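Local structure of Alp7A (Bacillus subtilis, 5EC0) at residues A[152-157]-A[169-174]; A[1-6]-A[118-123]; A[50-55]-A[105-110]. The protein is an actin-like protein of the bacterial cytoskeleton that binds adenine nucleotide and probably polymerises into filaments that segregate plasmid DNA. One frame throughout, in Å; residues are numbered along the deposited sequence.

In the fold
Interactions 1 and 2 belong to one mixed sheet, in which strands 166-179 and 119-129 are neighbours: Lys171 N lies 2.7 Å from Val120 O, a probable hydrogen bond between the two contacts. Interaction 1 is antiparallel and interaction 2 parallel. In each, buried aliphatic residues such as Ile170 and Ile122 lie on one face, while threonines and amide side chains meet on the other, more exposed one. Interaction 3 joins a loop to helix 95-112, which packs on the aliphatic face. It contains no hydrogen bond between its segments and rests on carbon contacts round the buried Tyr107. Thr105 of the helix touches both Ile170 and Met6.

Interaction 1: residues A[152-157]-A[169-174]; sequences LGTHQV and TIKVED
Thr169 meets two side chains of the neighbouring strand with its two branches. Its methyl CG2 lies 3.6 Å from Thr154 CG2, the two threonines crossing obliquely. Its OG1, anti to the carbonyl carbon (chi1 -57°), accepts a long bond from Gln156 NE2 at 3.3 Å; the hydroxyl is tilted from the amide plane, and the two side chains lie side by side. An alanine at Thr169 would probably leave the Gln156 amide without this acceptor and free to turn, and open a gap beside the Thr154 methyl. Lys171 runs alongside Thr154, its CG 3.5 Å from Thr154 OG1, and carries its ammonium on to a salt bridge with Glu119. Strands 153-159 and 166-179 form an antiparallel beta hairpin in the actin-like fold. Gly153 with Val172 and His155 with Ile170 are its hydrogen-bonded pairs here, and Ile170 N reaches His155 O at 2.7 Å. Gly153 has phi 96° and psi -161°, where any side chain would collide with the carbonyl oxygen before it. On the other face Val157 CG1 touches Ile170 CD1 at 3.9 Å, and Leu102 of helix 95-112 touches both residues. The His155 ring stands edge-to-face with Tyr98, and its NE2 is hydrogen-bonded to Phe151 O. At the other end of the pairing, Leu152 CD1 lies 3.3 Å from Glu173 O.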
loop_
_atom_site.group_PDB
_atom_site.type_symbol
_atom_site.label_atom_id
_atom_site.label_comp_id
_atom_site.label_asym_id
_atom_site.label_seq_id
_atom_site.Cartn_x
_atom_site.Cartn_y
_atom_site.Cartn_z
ATOM N N LEU A 152 -4.259 14.110 12.771
ATOM C CA LEU A 152 -3.793 14.911 13.909
ATOM C C LEU A 152 -4.865 15.066 15.001
ATOM O O LEU A 152 -6.058 15.219 14.709
ATOM C CB LEU A 152 -3.348 16.307 13.433
ATOM C CG LEU A 152 -2.477 17.132 14.381
ATOM C CD1 LEU A 152 -1.190 16.367 14.675
ATOM C CD2 LEU A 152 -2.152 18.517 13.801
ATOM N N GLY A 153 -4.436 15.034 16.260
ATOM C CA GLY A 153 -5.347 15.256 17.372
ATOM C C GLY A 153 -5.912 13.998 18.021
ATOM O O GLY A 153 -5.382 12.881 17.867
ATOM N N THR A 154 -7.016 14.199 18.735
ATOM C CA THR A 154 -7.622 13.197 19.594
ATOM C C THR A 154 -8.839 12.534 18.943
ATOM O O THR A 154 -9.742 13.214 18.457
ATOM C CB THR A 154 -8.054 13.835 20.920
ATOM O OG1 THR A 154 -6.923 14.471 21.525
ATOM C CG2 THR A 154 -8.642 12.780 21.873
ATOM N N HIS A 155 -8.850 11.211 18.933
ATOM C CA HIS A 155 -9.970 10.455 18.386
ATOM C C HIS A 155 -10.399 9.368 19.343
ATOM O O HIS A 155 -9.611 8.916 20.169
ATOM C CB HIS A 155 -9.597 9.823 17.050
ATOM C CG HIS A 155 -8.788 10.724 16.170
ATOM N ND1 HIS A 155 -9.345 11.767 15.465
ATOM C CD2 HIS A 155 -7.468 10.730 15.882
ATOM C CE1 HIS A 155 -8.396 12.384 14.779
ATOM N NE2 HIS A 155 -7.249 11.770 15.012
ATOM N N GLN A 156 -11.642 8.928 19.221
ATOM C CA GLN A 156 -12.054 7.742 19.957
ATOM C C GLN A 156 -12.627 6.680 19.056
ATOM O O GLN A 156 -13.258 6.976 18.039
ATOM C CB GLN A 156 -13.073 8.097 21.019
ATOM C CG GLN A 156 -12.553 9.064 22.030
ATOM C CD GLN A 156 -13.542 9.272 23.131
ATOM O OE1 GLN A 156 -14.566 9.931 22.941
ATOM N NE2 GLN A 156 -13.266 8.685 24.290
ATOM N N VAL A 157 -12.405 5.432 19.439
ATOM C CA VAL A 157 -13.044 4.325 18.761
ATOM C C VAL A 157 -13.419 3.256 19.789
ATOM O O VAL A 157 -12.691 3.043 20.768
ATOM C CB VAL A 157 -12.131 3.746 17.653
ATOM C CG1 VAL A 157 -10.795 3.287 18.231
ATOM C CG2 VAL A 157 -12.840 2.604 16.900
ATOM N N THR A 169 -9.162 5.931 23.452
ATOM C CA THR A 169 -8.788 7.282 23.020
ATOM C C THR A 169 -7.419 7.237 22.346
ATOM O O THR A 169 -6.457 6.713 22.913
ATOM C CB THR A 169 -8.766 8.276 24.187
ATOM O OG1 THR A 169 -10.044 8.286 24.816
ATOM C CG2 THR A 169 -8.461 9.681 23.708
ATOM N N ILE A 170 -7.345 7.777 21.131
ATOM C CA ILE A 170 -6.110 7.799 20.346
ATOM C C ILE A 170 -5.677 9.245 20.078
ATOM O O ILE A 170 -6.406 10.008 19.436
ATOM C CB ILE A 170 -6.281 7.042 18.990
ATOM C CG1 ILE A 170 -6.607 5.567 19.239
ATOM C CG2 ILE A 170 -5.051 7.165 18.125
ATOM C CD1 ILE A 170 -7.275 4.884 18.046
ATOM N N LYS A 171 -4.491 9.605 20.570
ATOM C CA LYS A 171 -3.963 10.963 20.432
ATOM C C LYS A 171 -2.761 11.011 19.513
ATOM O O LYS A 171 -1.704 10.451 19.815
ATOM C CB LYS A 171 -3.586 11.549 21.793
ATOM C CG LYS A 171 -4.804 11.871 22.668
ATOM C CD LYS A 171 -4.405 12.077 24.120
ATOM C CE LYS A 171 -5.582 12.532 24.954
ATOM N NZ LYS A 171 -5.255 12.518 26.407
ATOM N N VAL A 172 -2.935 11.687 18.385
ATOM C CA VAL A 172 -1.860 11.818 17.404
ATOM C C VAL A 172 -1.213 13.177 17.574
ATOM O O VAL A 172 -1.834 14.203 17.287
ATOM C CB VAL A 172 -2.385 11.651 15.972
ATOM C CG1 VAL A 172 -1.281 11.997 14.947
ATOM C CG2 VAL A 172 -2.928 10.226 15.779
ATOM N N GLU A 173 0.021 13.173 18.075
ATOM C CA GLU A 173 0.725 14.399 18.431
ATOM C C GLU A 173 1.172 15.187 17.205
ATOM O O GLU A 173 1.026 16.405 17.154
ATOM C CB GLU A 173 1.940 14.077 19.305
ATOM C CG GLU A 173 1.614 13.251 20.557
ATOM C CD GLU A 173 2.796 13.126 21.507
ATOM O OE1 GLU A 173 3.925 13.525 21.127
ATOM O OE2 GLU A 173 2.595 12.641 22.639
ATOM N N ASP A 174 1.727 14.483 16.225
ATOM C CA ASP A 174 2.229 15.108 15.012
ATOM C C ASP A 174 1.912 14.224 13.812
ATOM O O ASP A 174 1.990 13.003 13.905
ATOM C CB ASP A 174 3.733 15.346 15.123
ATOM C CG ASP A 174 4.250 16.290 14.074
ATOM O OD1 ASP A 174 3.427 17.034 13.490
ATOM O OD2 ASP A 174 5.480 16.296 13.840
#

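Interaction 2: residues A[1-6]-A[118-123]; sequences MNISRM and NEVTIE
Ile3 and Ile122 lie side by side on the buried face of a parallel strand pair, with Ile3 CB 4.0 Å from Ile122 CG1. The end of Ile3 crosses to a valine, its CD1 3.8 Å from Val120 CG1. Met6 lays its sulphur SD 3.9 Å from Ile122 CD1. On the opposite face Asn2 and Thr121 meet through OD1 and OG1, 3.2 Å apart; Thr121 OG1 sits between its backbone N and carbonyl carbon (chi1 47°). Asn2 ND2 makes a weak bond to Glu123 OE2, the two side chains crossing at about a right angle, while the other carboxylate oxygen, OE1, forms a salt bridge with Lys380. These side chains are kept in register by a ladder of backbone bonds: Met1 N to Glu119 O, Thr121 N to Met1 O, Ile3 N to Thr121 O at 2.7 Å, and Glu123 N to Ile3 O. The terminal amine of Met1 also bonds Asp117 OD2. Both segments turn a corner at the end of this ladder, at Ser4 and at Glu123, and Asp20 OD1 accepts bonds from the backbone N of Ser4 and of Arg5. The pairing joins strands 2-10 and 119-129, distant in sequence, within the mixed sheet of the actin-like fold. Helix 95-112 covers the aliphatic face, with Tyr108 against Met1 and Thr105 against Met6, and strands 14-19 and 166-179 lie beside Ile3 and Ile122.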
loop_
_atom_site.group_PDB
_atom_site.type_symbol
_atom_site.label_atom_id
_atom_site.label_comp_id
_atom_site.label_asym_id
_atom_site.label_seq_id
_atom_site.Cartn_x
_atom_site.Cartn_y
_atom_site.Cartn_z
ATOM N N MET A 1 -0.730 3.327 26.217
ATOM C CA MET A 1 0.291 2.831 25.300
ATOM C C MET A 1 0.874 3.957 24.456
ATOM O O MET A 1 0.139 4.774 23.903
ATOM C CB MET A 1 -0.279 1.747 24.378
ATOM C CG MET A 1 0.588 1.490 23.148
ATOM S SD MET A 1 -0.114 0.398 21.886
ATOM C CE MET A 1 0.176 -1.194 22.641
ATOM N N ASN A 2 2.198 3.992 24.356
ATOM C CA ASN A 2 2.859 4.985 23.534
ATOM C C ASN A 2 3.515 4.413 22.273
ATOM O O ASN A 2 4.323 3.488 22.341
ATOM C CB ASN A 2 3.909 5.729 24.352
ATOM C CG ASN A 2 4.712 6.676 23.501
ATOM O OD1 ASN A 2 4.224 7.736 23.112
ATOM N ND2 ASN A 2 5.934 6.282 23.163
ATOM N N ILE A 3 3.165 4.995 21.129
ATOM C CA ILE A 3 3.712 4.623 19.826
ATOM C C ILE A 3 4.594 5.736 19.256
ATOM O O ILE A 3 4.158 6.880 19.173
ATOM C CB ILE A 3 2.593 4.337 18.813
ATOM C CG1 ILE A 3 1.808 3.095 19.207
ATOM C CG2 ILE A 3 3.156 4.182 17.388
ATOM C CD1 ILE A 3 0.639 2.865 18.293
ATOM N N SER A 4 5.816 5.408 18.843
ATOM C CA SER A 4 6.749 6.428 18.373
ATOM C C SER A 4 6.502 6.803 16.915
ATOM O O SER A 4 6.473 7.984 16.570
ATOM C CB SER A 4 8.196 5.957 18.541
ATOM O OG SER A 4 8.481 5.720 19.903
ATOM N N ARG A 5 6.351 5.793 16.060
ATOM C CA ARG A 5 6.205 6.005 14.622
ATOM C C ARG A 5 5.076 5.150 14.072
ATOM O O ARG A 5 5.037 3.932 14.292
ATOM C CB ARG A 5 7.509 5.665 13.874
ATOM C CG ARG A 5 8.765 6.386 14.385
ATOM C CD ARG A 5 10.040 5.937 13.638
ATOM N NE ARG A 5 10.041 4.492 13.377
ATOM C CZ ARG A 5 10.376 3.567 14.270
ATOM N NH1 ARG A 5 10.749 3.930 15.483
ATOM N NH2 ARG A 5 10.331 2.278 13.954
ATOM N N MET A 6 4.149 5.771 13.362
ATOM C CA MET A 6 3.150 4.991 12.656
ATOM C C MET A 6 3.008 5.466 11.215
ATOM O O MET A 6 2.663 6.619 10.956
ATOM C CB MET A 6 1.801 5.048 13.364
ATOM C CG MET A 6 0.712 4.329 12.585
ATOM S SD MET A 6 -0.744 4.133 13.591
ATOM C CE MET A 6 -1.805 3.191 12.493
ATOM N N ASN A 118 -6.682 2.112 28.125
ATOM C CA ASN A 118 -7.658 2.616 27.155
ATOM C C ASN A 118 -7.182 3.820 26.344
ATOM O O ASN A 118 -7.994 4.520 25.736
ATOM C CB ASN A 118 -8.962 2.980 27.864
ATOM C CG ASN A 118 -9.630 1.777 28.510
ATOM O OD1 ASN A 118 -9.698 0.704 27.921
ATOM N ND2 ASN A 118 -10.116 1.952 29.733
ATOM N N GLU A 119 -5.874 4.058 26.321
ATOM C CA GLU A 119 -5.353 5.247 25.657
ATOM C C GLU A 119 -4.101 4.942 24.858
ATOM O O GLU A 119 -3.213 4.234 25.333
ATOM C CB GLU A 119 -5.056 6.353 26.679
ATOM C CG GLU A 119 -5.341 7.765 26.157
ATOM C CD GLU A 119 -4.658 8.851 26.967
ATOM O OE1 GLU A 119 -5.365 9.623 27.655
ATOM O OE2 GLU A 119 -3.411 8.938 26.901
ATOM N N VAL A 120 -4.044 5.486 23.643
ATOM C CA VAL A 120 -2.866 5.377 22.789
ATOM C C VAL A 120 -2.406 6.762 22.358
ATOM O O VAL A 120 -3.197 7.534 21.804
ATOM C CB VAL A 120 -3.140 4.519 21.520
ATOM C CG1 VAL A 120 -1.959 4.594 20.546
ATOM C CG2 VAL A 120 -3.425 3.085 21.905
ATOM N N THR A 121 -1.140 7.074 22.628
ATOM C CA THR A 121 -0.487 8.248 22.057
ATOM C C THR A 121 0.455 7.862 20.899
ATOM O O THR A 121 1.238 6.920 21.001
ATOM C CB THR A 121 0.317 9.034 23.127
ATOM O OG1 THR A 121 1.113 8.122 23.893
ATOM C CG2 THR A 121 -0.607 9.780 24.059
ATOM N N ILE A 122 0.355 8.593 19.792
ATOM C CA ILE A 122 1.223 8.407 18.637
ATOM C C ILE A 122 2.038 9.687 18.403
ATOM O O ILE A 122 1.468 10.753 18.132
ATOM C CB ILE A 122 0.417 8.073 17.357
ATOM C CG1 ILE A 122 -0.364 6.772 17.535
ATOM C CG2 ILE A 122 1.335 7.992 16.139
ATOM C CD1 ILE A 122 -1.491 6.616 16.544
ATOM N N GLU A 123 3.360 9.593 18.523
ATOM C CA GLU A 123 4.210 10.784 18.415
ATOM C C GLU A 123 4.232 11.306 16.990
ATOM O O GLU A 123 4.131 12.504 16.763
ATOM C CB GLU A 123 5.632 10.480 18.877
ATOM C CG GLU A 123 5.714 10.074 20.335
ATOM C CD GLU A 123 7.144 9.923 20.820
ATOM O OE1 GLU A 123 8.043 10.567 20.241
ATOM O OE2 GLU A 123 7.363 9.162 21.780
#

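Interaction 3: residues A[50-55]-A[105-110]; sequences ADLKDR and TAYYQA
Lys53 lays its aliphatic chain over one face of the Tyr107 ring. Its CG stands 4.0 Å from the ring centroid and 20° off the normal, a CH-pi contact displaced toward the rim. CB is closer to individual ring atoms, 3.5 Å from Tyr107 CE1, and CD reaches the phenol end, 3.7 Å from Tyr107 OH. Lys53 CG is anti to the backbone N (chi1 -163°), which puts it over the ring; the chain bends further out, at chi3, and NZ ends at a weak hydrogen bond to Glu25 O. The methylenes thus serve as the apolar part of the contact while the charged end is led past it. Leu52 comes at the edge of the same ring, near its plane, with CB 4.1 Å from Tyr107 CD1. The carbonyl oxygen of Ala50 is also at the ring edge, 4.2 Å from Tyr107 CE1, a distance of mere packing. Farther out on Leu52, the CD2 methyl leaves the ring for the helix itself: it lies 3.7 Å from Ala110 CB and 4.0 Å from Tyr107 CA, touching two residues three apart on the helix. Residues 50-53 coil like a helix but lack its regular hydrogen bonding, and this short coil presents Leu52 and Lys53 together. Lys53 is about 10 Å, side chain to ligand, from the bound ADP, so the contact lies near the nucleotide without lining its pocket. It joins the loop before strand 56-62 to helix 95-112, which packs against the large mixed sheet of the actin-like fold. Phe24 of strand 22-33 meets the Tyr107 ring edge-to-face, Leu26 of that strand touches Lys53, and the helix rests Ala106 and Gln109 on Leu168 of strand 166-179.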
loop_
_atom_site.group_PDB
_atom_site.type_symbol
_atom_site.label_atom_id
_atom_site.label_comp_id
_atom_site.label_asym_id
_atom_site.label_seq_id
_atom_site.Cartn_x
_atom_site.Cartn_y
_atom_site.Cartn_z
ATOM N N ALA A 50 -5.081 -11.858 18.943
ATOM C CA ALA A 50 -4.722 -12.070 17.547
ATOM C C ALA A 50 -5.966 -12.348 16.718
ATOM O O ALA A 50 -5.993 -12.062 15.532
ATOM C CB ALA A 50 -3.716 -13.211 17.408
ATOM N N ASP A 51 -7.001 -12.893 17.355
ATOM C CA ASP A 51 -8.228 -13.234 16.648
ATOM C C ASP A 51 -9.006 -11.988 16.228
ATOM O O ASP A 51 -9.856 -12.047 15.353
ATOM C CB ASP A 51 -9.114 -14.137 17.509
ATOM C CG ASP A 51 -8.499 -15.511 17.742
ATOM O OD1 ASP A 51 -7.690 -15.951 16.899
ATOM O OD2 ASP A 51 -8.836 -16.158 18.760
ATOM N N LEU A 52 -8.702 -10.852 16.840
ATOM C CA LEU A 52 -9.428 -9.621 16.559
ATOM C C LEU A 52 -9.234 -9.136 15.116
ATOM O O LEU A 52 -10.096 -8.463 14.556
ATOM C CB LEU A 52 -8.986 -8.535 17.531
ATOM C CG LEU A 52 -9.650 -7.164 17.424
ATOM C CD1 LEU A 52 -11.158 -7.269 17.688
ATOM C CD2 LEU A 52 -8.983 -6.191 18.384
ATOM N N LYS A 53 -8.099 -9.478 14.522
ATOM C CA LYS A 53 -7.738 -8.945 13.216
ATOM C C LYS A 53 -8.802 -9.281 12.173
ATOM O O LYS A 53 -9.170 -8.429 11.361
ATOM C CB LYS A 53 -6.374 -9.479 12.775
ATOM C CG LYS A 53 -5.743 -8.687 11.651
ATOM C CD LYS A 53 -4.390 -9.252 11.273
ATOM C CE LYS A 53 -4.225 -9.274 9.764
ATOM N NZ LYS A 53 -2.830 -9.562 9.342
ATOM N N ASP A 54 -9.320 -10.506 12.228
ATOM C CA ASP A 54 -10.354 -10.945 11.294
ATOM C C ASP A 54 -11.745 -10.633 11.821
ATOM O O ASP A 54 -12.739 -10.984 11.194
ATOM C CB ASP A 54 -10.248 -12.454 11.007
ATOM C CG ASP A 54 -9.011 -12.823 10.183
ATOM O OD1 ASP A 54 -8.300 -11.904 9.702
ATOM O OD2 ASP A 54 -8.763 -14.041 10.008
ATOM N N ARG A 55 -11.830 -9.989 12.978
ATOM C CA ARG A 55 -13.136 -9.800 13.606
ATOM C C ARG A 55 -13.330 -8.335 14.019
ATOM O O ARG A 55 -13.815 -8.050 15.114
ATOM C CB ARG A 55 -13.298 -10.744 14.811
ATOM C CG ARG A 55 -13.094 -12.253 14.469
ATOM C CD ARG A 55 -13.094 -13.147 15.704
ATOM N NE ARG A 55 -12.810 -14.556 15.385
ATOM C CZ ARG A 55 -13.715 -15.533 15.297
ATOM N NH1 ARG A 55 -15.007 -15.289 15.509
ATOM N NH2 ARG A 55 -13.327 -16.774 15.008
ATOM N N THR A 105 -5.280 0.709 14.670
ATOM C CA THR A 105 -4.632 1.125 15.904
ATOM C C THR A 105 -5.195 0.336 17.115
ATOM O O THR A 105 -4.449 -0.055 18.007
ATOM C CB THR A 105 -4.813 2.637 16.144
ATOM O OG1 THR A 105 -4.350 3.379 15.004
ATOM C CG2 THR A 105 -4.055 3.072 17.396
ATOM N N ALA A 106 -6.509 0.122 17.143
ATOM C CA ALA A 106 -7.138 -0.604 18.240
ATOM C C ALA A 106 -6.692 -2.064 18.230
ATOM O O ALA A 106 -6.488 -2.680 19.286
ATOM C CB ALA A 106 -8.650 -0.506 18.150
ATOM N N TYR A 107 -6.525 -2.607 17.028
ATOM C CA TYR A 107 -6.022 -3.964 16.881
ATOM C C TYR A 107 -4.607 -4.103 17.441
ATOM O O TYR A 107 -4.299 -5.043 18.184
ATOM C CB TYR A 107 -6.031 -4.388 15.419
ATOM C CG TYR A 107 -5.250 -5.660 15.211
ATOM C CD1 TYR A 107 -5.677 -6.858 15.775
ATOM C CD2 TYR A 107 -4.071 -5.660 14.476
ATOM C CE1 TYR A 107 -4.962 -8.027 15.598
ATOM C CE2 TYR A 107 -3.351 -6.824 14.293
ATOM C CZ TYR A 107 -3.807 -8.004 14.860
ATOM O OH TYR A 107 -3.089 -9.155 14.685
ATOM N N TYR A 108 -3.741 -3.167 17.072
ATOM C CA TYR A 108 -2.364 -3.198 17.550
ATOM C C TYR A 108 -2.329 -3.054 19.070
ATOM O O TYR A 108 -1.527 -3.709 19.742
ATOM C CB TYR A 108 -1.536 -2.099 16.892
ATOM C CG TYR A 108 -0.101 -2.068 17.357
ATOM C CD1 TYR A 108 0.869 -2.863 16.740
ATOM C CD2 TYR A 108 0.295 -1.236 18.398
ATOM C CE1 TYR A 108 2.190 -2.832 17.151
ATOM C CE2 TYR A 108 1.617 -1.205 18.829
ATOM C CZ TYR A 108 2.563 -2.000 18.200
ATOM O OH TYR A 108 3.881 -1.961 18.618
ATOM N N GLN A 109 -3.208 -2.206 19.608
ATOM C CA GLN A 109 -3.280 -2.018 21.054
ATOM C C GLN A 109 -3.686 -3.316 21.747
ATOM O O GLN A 109 -3.122 -3.670 22.785
ATOM C CB GLN A 109 -4.261 -0.906 21.424
ATOM C CG GLN A 109 -4.100 -0.398 22.842
ATOM C CD GLN A 109 -4.707 -1.314 23.924
ATOM O OE1 GLN A 109 -5.796 -1.877 23.758
ATOM N NE2 GLN A 109 -3.993 -1.457 25.039
ATOM N N ALA A 110 -4.669 -4.011 21.179
ATOM C CA ALA A 110 -5.152 -5.268 21.755
ATOM C C ALA A 110 -4.086 -6.354 21.661
ATOM O O ALA A 110 -3.930 -7.154 22.576
ATOM C CB ALA A 110 -6.422 -5.724 21.061
#